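Local coordinates for protein endolysin (Clostridium phage phiCD27, PDB 3QAY) that probably cleaves the bond between N-acetylmuramic acid and L-alanine in clostridial peptidoglycan as a zinc-dependent amidase, helping to lyse the bacterial host, at residues S146-C149 against E153-D156; A109-D114 against V174-I179; I4-G9 against P36-T41. All blocks are in the same frame, centred on the assembly; numbering follows the deposited sequence.

Contact 1: residues S146-C149 against E153-D156; sequences SFFC and EDYD
D154 holds the backbone N of F148 and packs against F147, and the bond it makes is the polar centre of this contact. The amide N of F148 donates to D154 OD2 over 3.0 Å, nearly straight at 173°, and D154 OD2 accepts through its anti lone pair, turned away from OD1. The same oxygen also accepts from the backbone N of G95 in a nearby loop, so two main-chain N-H groups hold one carboxylate oxygen inside the protein. Such a pair of donors would be expected to stabilise the negative charge and to hold OD2 in place. At the base of its own helix, D154 has its backbone N bonded to the side chain of N151.

Van der Waals contacts from both phenylalanines adjoin this bond. F147 CB lies 3.6 Å from D154 OD2, the two side chains running past one another in opposite senses, with the phenyl ring and the carboxylate almost perpendicular (89°). F148 instead lies alongside D154 and points the same way; its CB comes to 3.7 Å from OD2 before the ring leads off from the helix.

Apolar packing is contributed by the two rings of F147 and Y155, whose closest approach is F147 CE1 to Y155 CD1 at 4.1 Å, the side chains crossing obliquely. F147 CG sits between the backbone N and the carbonyl carbon (chi1 59°), and this torsion turns the ring toward the Y155 side chain. Y30 packs edge-to-face with F147 as well.

The chain turns a corner at F147, near the end of strand 140-148, and the short connection leads directly into helix 152-175. An aspartate in the first turn of that helix thus ties it back to the end of a central strand in the mixed alpha/beta fold of the amidase.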
ATOM      1  N   SER A 146      -2.381   5.626  -1.094  1.00  8.88           N
ATOM      2  CA  SER A 146      -1.664   6.740  -0.442  1.00  9.31           C
ATOM      3  C   SER A 146      -2.067   8.120  -0.948  1.00  9.72           C
ATOM      4  O   SER A 146      -2.223   9.056  -0.155  1.00 10.40           O
ATOM      5  CB  SER A 146      -0.148   6.573  -0.611  1.00  9.13           C
ATOM      6  OG  SER A 146       0.342   5.466   0.126  1.00  9.10           O
ATOM      7  N   PHE A 147      -2.190   8.242  -2.266  1.00  9.39           N
ATOM      8  CA  PHE A 147      -2.616   9.473  -2.933  1.00  9.96           C
ATOM      9  C   PHE A 147      -2.967   9.147  -4.389  1.00 10.06           C
ATOM     10  O   PHE A 147      -2.797   8.002  -4.815  1.00  9.64           O
ATOM     11  CB  PHE A 147      -1.527  10.556  -2.863  1.00 10.27           C
ATOM     12  CG  PHE A 147      -0.211  10.152  -3.484  1.00  9.61           C
ATOM     13  CD1 PHE A 147       0.015  10.323  -4.848  1.00 10.39           C
ATOM     14  CD2 PHE A 147       0.802   9.608  -2.707  1.00  8.89           C
ATOM     15  CE1 PHE A 147       1.221   9.943  -5.422  1.00  9.63           C
ATOM     16  CE2 PHE A 147       2.008   9.233  -3.272  1.00  8.35           C
ATOM     17  CZ  PHE A 147       2.218   9.398  -4.627  1.00  8.93           C
ATOM     18  N   PHE A 148      -3.455  10.137  -5.141  1.00 10.54           N
ATOM     19  CA  PHE A 148      -3.853   9.919  -6.539  1.00 11.03           C
ATOM     20  C   PHE A 148      -2.679  10.081  -7.502  1.00 11.27           C
ATOM     21  O   PHE A 148      -2.028  11.124  -7.544  1.00 11.77           O
ATOM     22  CB  PHE A 148      -5.008  10.848  -6.934  1.00 11.85           C
ATOM     23  CG  PHE A 148      -6.358  10.374  -6.460  1.00 12.08           C
ATOM     24  CD1 PHE A 148      -7.333   9.973  -7.366  1.00 12.21           C
ATOM     25  CD2 PHE A 148      -6.645  10.306  -5.104  1.00 12.33           C
ATOM     26  CE1 PHE A 148      -8.580   9.532  -6.929  1.00 12.37           C
ATOM     27  CE2 PHE A 148      -7.889   9.856  -4.657  1.00 12.13           C
ATOM     28  CZ  PHE A 148      -8.856   9.473  -5.573  1.00 12.25           C
ATOM     29  N   CYS A 149      -2.411   9.046  -8.288  1.00 11.43           N
ATOM     30  CA  CYS A 149      -1.313   9.091  -9.254  1.00 11.77           C
ATOM     31  C   CYS A 149      -1.629   9.963 -10.478  1.00 12.35           C
ATOM     32  O   CYS A 149      -0.743  10.223 -11.294  1.00 13.13           O
ATOM     33  CB  CYS A 149      -0.938   7.679  -9.699  1.00 11.43           C
ATOM     34  SG  CYS A 149      -2.085   6.969 -10.884  1.00 12.98           S
ATOM     35  N   GLU A 153      -1.165  17.876  -7.830  1.00 17.13           N
ATOM     36  CA  GLU A 153      -1.025  18.479  -6.509  1.00 17.32           C
ATOM     37  C   GLU A 153      -0.683  17.409  -5.470  1.00 15.79           C
ATOM     38  O   GLU A 153       0.206  17.608  -4.649  1.00 15.77           O
ATOM     39  CB  GLU A 153      -2.301  19.246  -6.124  1.00 18.01           C
ATOM     40  CG  GLU A 153      -2.546  20.549  -6.918  1.00 20.72           C
ATOM     41  CD  GLU A 153      -2.781  20.349  -8.419  1.00 23.26           C
ATOM     42  OE1 GLU A 153      -3.322  19.287  -8.830  1.00 23.34           O
ATOM     43  OE2 GLU A 153      -2.422  21.266  -9.195  1.00 24.46           O
ATOM     44  N   ASP A 154      -1.380  16.271  -5.526  1.00 14.94           N
ATOM     45  CA  ASP A 154      -1.075  15.127  -4.664  1.00 13.90           C
ATOM     46  C   ASP A 154       0.361  14.650  -4.852  1.00 13.65           C
ATOM     47  O   ASP A 154       1.077  14.425  -3.876  1.00 13.86           O
ATOM     48  CB  ASP A 154      -2.018  13.941  -4.934  1.00 13.53           C
ATOM     49  CG  ASP A 154      -3.259  13.937  -4.050  1.00 12.27           C
ATOM     50  OD1 ASP A 154      -3.540  14.931  -3.358  1.00 13.66           O
ATOM     51  OD2 ASP A 154      -3.976  12.916  -4.054  1.00 10.95           O
ATOM     52  N   TYR A 155       0.775  14.474  -6.102  1.00 13.71           N
ATOM     53  CA  TYR A 155       2.118  13.969  -6.385  1.00 13.43           C
ATOM     54  C   TYR A 155       3.206  14.979  -5.984  1.00 13.79           C
ATOM     55  O   TYR A 155       4.279  14.583  -5.517  1.00 13.51           O
ATOM     56  CB  TYR A 155       2.253  13.583  -7.860  1.00 13.47           C
ATOM     57  CG  TYR A 155       3.572  12.920  -8.226  1.00 13.26           C
ATOM     58  CD1 TYR A 155       4.136  11.938  -7.420  1.00 13.09           C
ATOM     59  CD2 TYR A 155       4.234  13.257  -9.399  1.00 13.52           C
ATOM     60  CE1 TYR A 155       5.338  11.326  -7.766  1.00 12.86           C
ATOM     61  CE2 TYR A 155       5.428  12.649  -9.751  1.00 14.36           C
ATOM     62  CZ  TYR A 155       5.977  11.689  -8.932  1.00 13.54           C
ATOM     63  OH  TYR A 155       7.162  11.093  -9.290  1.00 14.09           O
ATOM     64  N   ASP A 156       2.922  16.268  -6.155  1.00 14.20           N
ATOM     65  CA  ASP A 156       3.827  17.320  -5.672  1.00 14.83           C
ATOM     66  C   ASP A 156       3.995  17.250  -4.150  1.00 14.19           C
ATOM     67  O   ASP A 156       5.101  17.422  -3.641  1.00 14.24           O
ATOM     68  CB  ASP A 156       3.328  18.713  -6.075  1.00 15.77           C
ATOM     69  CG  ASP A 156       3.499  18.994  -7.561  1.00 17.18           C
ATOM     70  OD1 ASP A 156       4.282  18.286  -8.229  1.00 18.72           O
ATOM     71  OD2 ASP A 156       2.852  19.933  -8.057  1.00 18.22           O
TER

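Contact 2: residues A109-D114 against V174-I179; sequences ATRICD and VLNKNI
R111 and N176 stack with a lateral offset: the planes of the guanidinium and the side-chain amide are only 7° apart, while the two side chains as a whole cross at about a right angle. N176 CB lies over one face of the guanidinium, displaced toward its rim, with R111 NE 3.4 Å from N176 CB. The amide reaches back over the aliphatic part of the arginine, N176 CG standing 3.4 Å from R111 CD. A bend at chi3 (-53°) turns the end of the arginine toward the last turn of the other helix. There NH2 donates to V174 O at 2.8 Å, approaching from above the carbonyl plane with an N-H...O angle of 143°, and NE bonds to G173 O. One guanidinium therefore takes up two successive carbonyls at a helix C-terminus, a place where the helix dipole would be expected to welcome a positive charge.

N176 has positive phi and is the C-prime residue of the Schellman motif that ends the helix, and its side chain, with CG anti to the backbone N, lies over the arginine. Deeper in, I112 and V174 lie side by side and point the same way, I112 CD1 touching V174 CG2 at 3.6 Å.

The contact joins helix 103-116 to the end of helix 152-175. Behind it, I112 also packs on V98 of strand 96-100, while A109 and T110 touch A125 of strand 122-127.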
ATOM      1  N   ALA A 109      -6.518   1.107   9.673  1.00 11.91           N
ATOM      2  CA  ALA A 109      -6.937   1.965   8.557  1.00 11.52           C
ATOM      3  C   ALA A 109      -7.197   3.413   8.983  1.00 11.58           C
ATOM      4  O   ALA A 109      -6.726   4.350   8.328  1.00 11.52           O
ATOM      5  CB  ALA A 109      -8.165   1.376   7.854  1.00 11.34           C
ATOM      6  N   THR A 110      -7.910   3.591  10.092  1.00 11.99           N
ATOM      7  CA  THR A 110      -8.281   4.925  10.583  1.00 12.31           C
ATOM      8  C   THR A 110      -7.057   5.744  10.991  1.00 12.22           C
ATOM      9  O   THR A 110      -6.949   6.925  10.667  1.00 12.10           O
ATOM     10  CB  THR A 110      -9.253   4.819  11.780  1.00 13.27           C
ATOM     11  OG1 THR A 110     -10.428   4.097  11.377  1.00 12.97           O
ATOM     12  CG2 THR A 110      -9.655   6.200  12.283  1.00 13.80           C
ATOM     13  N   ARG A 111      -6.125   5.103  11.688  1.00 12.17           N
ATOM     14  CA  ARG A 111      -4.915   5.780  12.126  1.00 12.26           C
ATOM     15  C   ARG A 111      -4.016   6.149  10.942  1.00 11.43           C
ATOM     16  O   ARG A 111      -3.492   7.257  10.892  1.00 11.43           O
ATOM     17  CB  ARG A 111      -4.158   4.930  13.148  1.00 12.41           C
ATOM     18  CG  ARG A 111      -4.902   4.751  14.474  1.00 13.58           C
ATOM     19  CD  ARG A 111      -3.977   4.208  15.566  1.00 14.30           C
ATOM     20  NE  ARG A 111      -3.289   2.982  15.142  1.00 14.86           N
ATOM     21  CZ  ARG A 111      -3.656   1.737  15.450  1.00 16.08           C
ATOM     22  NH1 ARG A 111      -4.721   1.497  16.215  1.00 17.04           N
ATOM     23  NH2 ARG A 111      -2.938   0.715  14.997  1.00 15.76           N
ATOM     24  N   ILE A 112      -3.854   5.237   9.988  1.00 11.06           N
ATOM     25  CA  ILE A 112      -3.107   5.538   8.762  1.00 10.74           C
ATOM     26  C   ILE A 112      -3.732   6.735   8.044  1.00 11.18           C
ATOM     27  O   ILE A 112      -3.039   7.678   7.658  1.00 11.08           O
ATOM     28  CB  ILE A 112      -3.077   4.344   7.797  1.00 10.13           C
ATOM     29  CG1 ILE A 112      -2.243   3.200   8.373  1.00  9.59           C
ATOM     30  CG2 ILE A 112      -2.505   4.765   6.452  1.00 10.06           C
ATOM     31  CD1 ILE A 112      -2.469   1.889   7.685  1.00  9.05           C
ATOM     32  N   CYS A 113      -5.052   6.690   7.883  1.00 11.62           N
ATOM     33  CA  CYS A 113      -5.792   7.772   7.248  1.00 12.19           C
ATOM     34  C   CYS A 113      -5.606   9.118   7.945  1.00 12.90           C
ATOM     35  O   CYS A 113      -5.401  10.135   7.283  1.00 12.63           O
ATOM     36  CB  CYS A 113      -7.274   7.424   7.177  1.00 12.79           C
ATOM     37  SG  CYS A 113      -7.650   6.355   5.793  1.00 13.22           S
ATOM     38  N   ASP A 114      -5.675   9.119   9.274  1.00 13.36           N
ATOM     39  CA  ASP A 114      -5.476  10.350  10.034  1.00 14.36           C
ATOM     40  C   ASP A 114      -4.072  10.909   9.833  1.00 13.91           C
ATOM     41  O   ASP A 114      -3.905  12.121   9.687  1.00 14.59           O
ATOM     42  CB  ASP A 114      -5.752  10.136  11.523  1.00 15.19           C
ATOM     43  CG  ASP A 114      -7.230  10.133  11.851  1.00 16.95           C
ATOM     44  OD1 ASP A 114      -8.031  10.668  11.056  1.00 19.15           O
ATOM     45  OD2 ASP A 114      -7.592   9.601  12.919  1.00 20.63           O
ATOM     46  N   VAL A 174       0.132   2.805  11.717  1.00 12.41           N
ATOM     47  CA  VAL A 174       0.043   1.370  12.028  1.00 12.62           C
ATOM     48  C   VAL A 174       0.466   1.098  13.475  1.00 13.46           C
ATOM     49  O   VAL A 174      -0.221   0.387  14.211  1.00 13.29           O
ATOM     50  CB  VAL A 174       0.882   0.531  11.041  1.00 12.37           C
ATOM     51  CG1 VAL A 174       1.008  -0.911  11.510  1.00 12.62           C
ATOM     52  CG2 VAL A 174       0.267   0.595   9.641  1.00 11.51           C
ATOM     53  N   LEU A 175       1.574   1.705  13.888  1.00 14.20           N
ATOM     54  CA  LEU A 175       2.142   1.446  15.205  1.00 15.55           C
ATOM     55  C   LEU A 175       1.471   2.238  16.331  1.00 16.75           C
ATOM     56  O   LEU A 175       1.698   1.946  17.510  1.00 17.30           O
ATOM     57  CB  LEU A 175       3.648   1.721  15.193  1.00 15.71           C
ATOM     58  CG  LEU A 175       4.475   0.849  14.245  1.00 15.61           C
ATOM     59  CD1 LEU A 175       5.951   1.218  14.355  1.00 14.55           C
ATOM     60  CD2 LEU A 175       4.260  -0.646  14.519  1.00 14.66           C
ATOM     61  N   ASN A 176       0.645   3.221  15.974  1.00 17.48           N
ATOM     62  CA  ASN A 176      -0.051   4.071  16.956  1.00 19.13           C
ATOM     63  C   ASN A 176       0.919   4.760  17.906  1.00 20.56           C
ATOM     64  O   ASN A 176       0.761   4.719  19.123  1.00 21.99           O
ATOM     65  CB  ASN A 176      -1.106   3.275  17.746  1.00 19.40           C
ATOM     66  CG  ASN A 176      -2.117   4.178  18.470  1.00 20.16           C
ATOM     67  OD1 ASN A 176      -2.130   5.394  18.292  1.00 19.69           O
ATOM     68  ND2 ASN A 176      -2.967   3.572  19.288  1.00 21.00           N
ATOM     69  N   LYS A 177       1.933   5.388  17.335  1.00 21.56           N
ATOM     70  CA  LYS A 177       2.866   6.189  18.108  1.00 23.25           C
ATOM     71  C   LYS A 177       3.523   7.211  17.207  1.00 23.96           C
ATOM     72  O   LYS A 177       3.399   7.144  15.983  1.00 22.88           O
ATOM     73  CB  LYS A 177       3.923   5.311  18.787  1.00 23.89           C
ATOM     74  CG  LYS A 177       4.787   4.486  17.844  1.00 23.54           C
ATOM     75  CD  LYS A 177       5.904   3.780  18.605  1.00 24.35           C
ATOM     76  CE  LYS A 177       7.021   3.332  17.668  1.00 24.11           C
ATOM     77  NZ  LYS A 177       8.200   2.795  18.403  1.00 24.60           N
ATOM     78  N   ASN A 178       4.207   8.165  17.827  1.00 25.60           N
ATOM     79  CA  ASN A 178       4.950   9.174  17.099  1.00 26.48           C
ATOM     80  C   ASN A 178       6.416   8.775  17.070  1.00 27.42           C
ATOM     81  O   ASN A 178       6.992   8.422  18.099  1.00 27.88           O
ATOM     82  CB  ASN A 178       4.746  10.550  17.739  1.00 27.44           C
ATOM     83  CG  ASN A 178       3.386  11.143  17.408  1.00 27.32           C
ATOM     84  OD1 ASN A 178       3.041  11.308  16.239  1.00 28.53           O
ATOM     85  ND2 ASN A 178       2.606  11.449  18.432  1.00 28.27           N
ATOM     86  N   ILE A 179       7.005   8.795  15.879  1.00 27.95           N
ATOM     87  CA  ILE A 179       8.381   8.353  15.693  1.00 29.07           C
ATOM     88  C   ILE A 179       9.333   9.530  15.836  1.00 30.75           C
ATOM     89  O   ILE A 179      10.312   9.450  16.578  1.00 32.04           O
ATOM     90  CB  ILE A 179       8.586   7.698  14.313  1.00 28.27           C
ATOM     91  CG1 ILE A 179       7.791   6.397  14.221  1.00 27.36           C
ATOM     92  CG2 ILE A 179      10.071   7.421  14.067  1.00 28.62           C
ATOM     93  CD1 ILE A 179       7.801   5.786  12.843  1.00 26.46           C
TER

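Contact 3: residues I4-G9 against P36-T41; sequences ICITVG and PVLADT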
ATOM      1  N   ILE A   4       5.600  -8.137   9.472  1.00 14.13           N
ATOM      2  CA  ILE A   4       4.741  -7.403   8.557  1.00 12.66           C
ATOM      3  C   ILE A   4       5.053  -7.775   7.117  1.00 12.26           C
ATOM      4  O   ILE A   4       6.217  -7.922   6.737  1.00 12.40           O
ATOM      5  CB  ILE A   4       4.905  -5.869   8.731  1.00 12.28           C
ATOM      6  CG1 ILE A   4       4.658  -5.455  10.180  1.00 12.43           C
ATOM      7  CG2 ILE A   4       3.943  -5.113   7.827  1.00 10.89           C
ATOM      8  CD1 ILE A   4       4.824  -3.959  10.431  1.00 12.21           C
ATOM      9  N   CYS A   5       4.008  -7.941   6.318  1.00 11.54           N
ATOM     10  CA  CYS A   5       4.174  -8.211   4.896  1.00 10.98           C
ATOM     11  C   CYS A   5       3.727  -6.986   4.134  1.00 10.21           C
ATOM     12  O   CYS A   5       2.646  -6.464   4.397  1.00  9.88           O
ATOM     13  CB  CYS A   5       3.332  -9.403   4.465  1.00 11.04           C
ATOM     14  SG  CYS A   5       3.506  -9.838   2.705  1.00 11.76           S
ATOM     15  N   ILE A   6       4.567  -6.517   3.211  1.00  9.62           N
ATOM     16  CA  ILE A   6       4.198  -5.430   2.313  1.00  9.02           C
ATOM     17  C   ILE A   6       4.159  -5.986   0.898  1.00  8.98           C
ATOM     18  O   ILE A   6       5.181  -6.446   0.383  1.00  9.31           O
ATOM     19  CB  ILE A   6       5.204  -4.255   2.350  1.00  8.68           C
ATOM     20  CG1 ILE A   6       5.305  -3.661   3.751  1.00  8.92           C
ATOM     21  CG2 ILE A   6       4.784  -3.153   1.371  1.00  8.50           C
ATOM     22  CD1 ILE A   6       6.431  -2.636   3.889  1.00  7.38           C
ATOM     23  N   THR A   7       2.978  -5.981   0.287  1.00  8.49           N
ATOM     24  CA  THR A   7       2.863  -6.312  -1.122  1.00  8.44           C
ATOM     25  C   THR A   7       2.762  -5.029  -1.937  1.00  7.93           C
ATOM     26  O   THR A   7       2.166  -4.052  -1.491  1.00  7.29           O
ATOM     27  CB  THR A   7       1.650  -7.202  -1.417  1.00  8.35           C
ATOM     28  OG1 THR A   7       0.451  -6.547  -1.005  1.00  9.67           O
ATOM     29  CG2 THR A   7       1.768  -8.533  -0.698  1.00  8.53           C
ATOM     30  N   VAL A   8       3.379  -5.030  -3.117  1.00  7.88           N
ATOM     31  CA  VAL A   8       3.203  -3.955  -4.079  1.00  7.59           C
ATOM     32  C   VAL A   8       2.094  -4.367  -5.037  1.00  7.82           C
ATOM     33  O   VAL A   8       2.148  -5.441  -5.640  1.00  7.36           O
ATOM     34  CB  VAL A   8       4.501  -3.670  -4.856  1.00  8.25           C
ATOM     35  CG1 VAL A   8       4.239  -2.769  -6.054  1.00  7.09           C
ATOM     36  CG2 VAL A   8       5.549  -3.057  -3.915  1.00  8.22           C
ATOM     37  N   GLY A   9       1.080  -3.515  -5.154  1.00  7.47           N
ATOM     38  CA  GLY A   9      -0.030  -3.765  -6.046  1.00  7.66           C
ATOM     39  C   GLY A   9       0.383  -3.741  -7.505  1.00  7.94           C
ATOM     40  O   GLY A   9       1.312  -3.025  -7.890  1.00  8.13           O
ATOM     41  N   PRO A  36      10.310  -0.646  -0.125  1.00 10.23           N
ATOM     42  CA  PRO A  36      11.537  -0.846   0.660  1.00 10.76           C
ATOM     43  C   PRO A  36      11.832   0.263   1.673  1.00 10.72           C
ATOM     44  O   PRO A  36      12.398  -0.011   2.724  1.00 11.08           O
ATOM     45  CB  PRO A  36      12.634  -0.912  -0.401  1.00 11.32           C
ATOM     46  CG  PRO A  36      12.059  -0.297  -1.601  1.00 11.52           C
ATOM     47  CD  PRO A  36      10.603  -0.569  -1.566  1.00 10.50           C
ATOM     48  N   VAL A  37      11.443   1.494   1.365  1.00 10.57           N
ATOM     49  CA  VAL A  37      11.568   2.598   2.319  1.00 10.77           C
ATOM     50  C   VAL A  37      10.599   2.393   3.496  1.00 10.60           C
ATOM     51  O   VAL A  37      10.969   2.602   4.664  1.00 11.23           O
ATOM     52  CB  VAL A  37      11.306   3.952   1.640  1.00 10.74           C
ATOM     53  CG1 VAL A  37      11.337   5.093   2.663  1.00 10.79           C
ATOM     54  CG2 VAL A  37      12.327   4.194   0.530  1.00 10.75           C
ATOM     55  N   LEU A  38       9.371   1.977   3.187  1.00  9.68           N
ATOM     56  CA  LEU A  38       8.366   1.678   4.218  1.00  9.49           C
ATOM     57  C   LEU A  38       8.830   0.545   5.134  1.00  9.76           C
ATOM     58  O   LEU A  38       8.696   0.635   6.350  1.00 10.31           O
ATOM     59  CB  LEU A  38       7.019   1.308   3.579  1.00  8.44           C
ATOM     60  CG  LEU A  38       5.836   1.002   4.505  1.00  7.80           C
ATOM     61  CD1 LEU A  38       5.575   2.164   5.470  1.00  6.77           C
ATOM     62  CD2 LEU A  38       4.572   0.672   3.713  1.00  6.06           C
ATOM     63  N   ALA A  39       9.364  -0.522   4.538  1.00 10.00           N
ATOM     64  CA  ALA A  39       9.922  -1.650   5.296  1.00 10.15           C
ATOM     65  C   ALA A  39      11.005  -1.200   6.278  1.00 10.93           C
ATOM     66  O   ALA A  39      10.973  -1.561   7.455  1.00 10.70           O
ATOM     67  CB  ALA A  39      10.478  -2.717   4.342  1.00 10.45           C
ATOM     68  N   ASP A  40      11.953  -0.409   5.786  1.00 11.31           N
ATOM     69  CA  ASP A  40      13.054   0.087   6.610  1.00 12.07           C
ATOM     70  C   ASP A  40      12.570   0.974   7.757  1.00 11.82           C
ATOM     71  O   ASP A  40      13.153   0.966   8.847  1.00 12.37           O
ATOM     72  CB  ASP A  40      14.058   0.867   5.750  1.00 12.65           C
ATOM     73  CG  ASP A  40      14.971  -0.035   4.939  1.00 13.71           C
ATOM     74  OD1 ASP A  40      15.020  -1.256   5.198  1.00 14.30           O
ATOM     75  OD2 ASP A  40      15.655   0.494   4.039  1.00 16.51           O
ATOM     76  N   THR A  41      11.517   1.742   7.513  1.00 10.90           N
ATOM     77  CA  THR A  41      10.939   2.586   8.556  1.00 11.14           C
ATOM     78  C   THR A  41      10.340   1.721   9.674  1.00 11.43           C
ATOM     79  O   THR A  41      10.546   2.004  10.860  1.00 12.25           O
ATOM     80  CB  THR A  41       9.900   3.566   7.977  1.00 10.51           C
ATOM     81  OG1 THR A  41      10.489   4.278   6.879  1.00 10.17           O
ATOM     82  CG2 THR A  41       9.450   4.562   9.028  1.00 10.13           C
TER
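The first beta-alpha-beta unit of the domain, strand 3-8, helix 27-44 and strand 48-52, has one of its strand-to-helix contacts here, made by one isoleucine. I6 points toward the helix and meets it through a single methyl: its CD1 lies 3.7 Å from L38 CG and equally far from the backbone N of A39. That methyl also meets A39 CB at 4.1 Å, so it rests in the angle between two consecutive helix residues. The extended outer bond of I6 (chi2 172°) carries CD1 the distance from strand to helix, whose nearest alpha carbons, those of I6 and A39, are 7.5 Å apart. L38 crosses the isoleucine at a slant, with CD2 as well as CG close to the methyl; I6 CD1 is 3.8 Å from L38 CD2.

I6 also packs on V49 of strand 48-52 and L84 of strand 80-87, its neighbours in the sheet, and on A35, one turn before A39 in helix 27-44. A39 in turn touches V49 and V51. L38 and T41 touch V171, and V37 touches H163, so helix 152-175 lies against helix 27-44.

How the contacts relate
Contacts 1 and 2 hold the two ends of one long helix, 152-175: contact 1 binds its first turn to the end of strand 140-148, contact 2 its last to helix 103-116. Their centres are 19 Å apart. Contact 3 reaches the same sheet as contact 1 through strand 3-8; its atoms come within about 4 Å of those of contact 2 without touching. The zinc ion, bound by H10, E27 and H85, lies about 11 Å from the F148 side chain and about 13 Å from that of I6. In contact 1, S146 is backbone-bonded to H85; contact 3 joins a strand that leads to H10 and a helix that begins with E27.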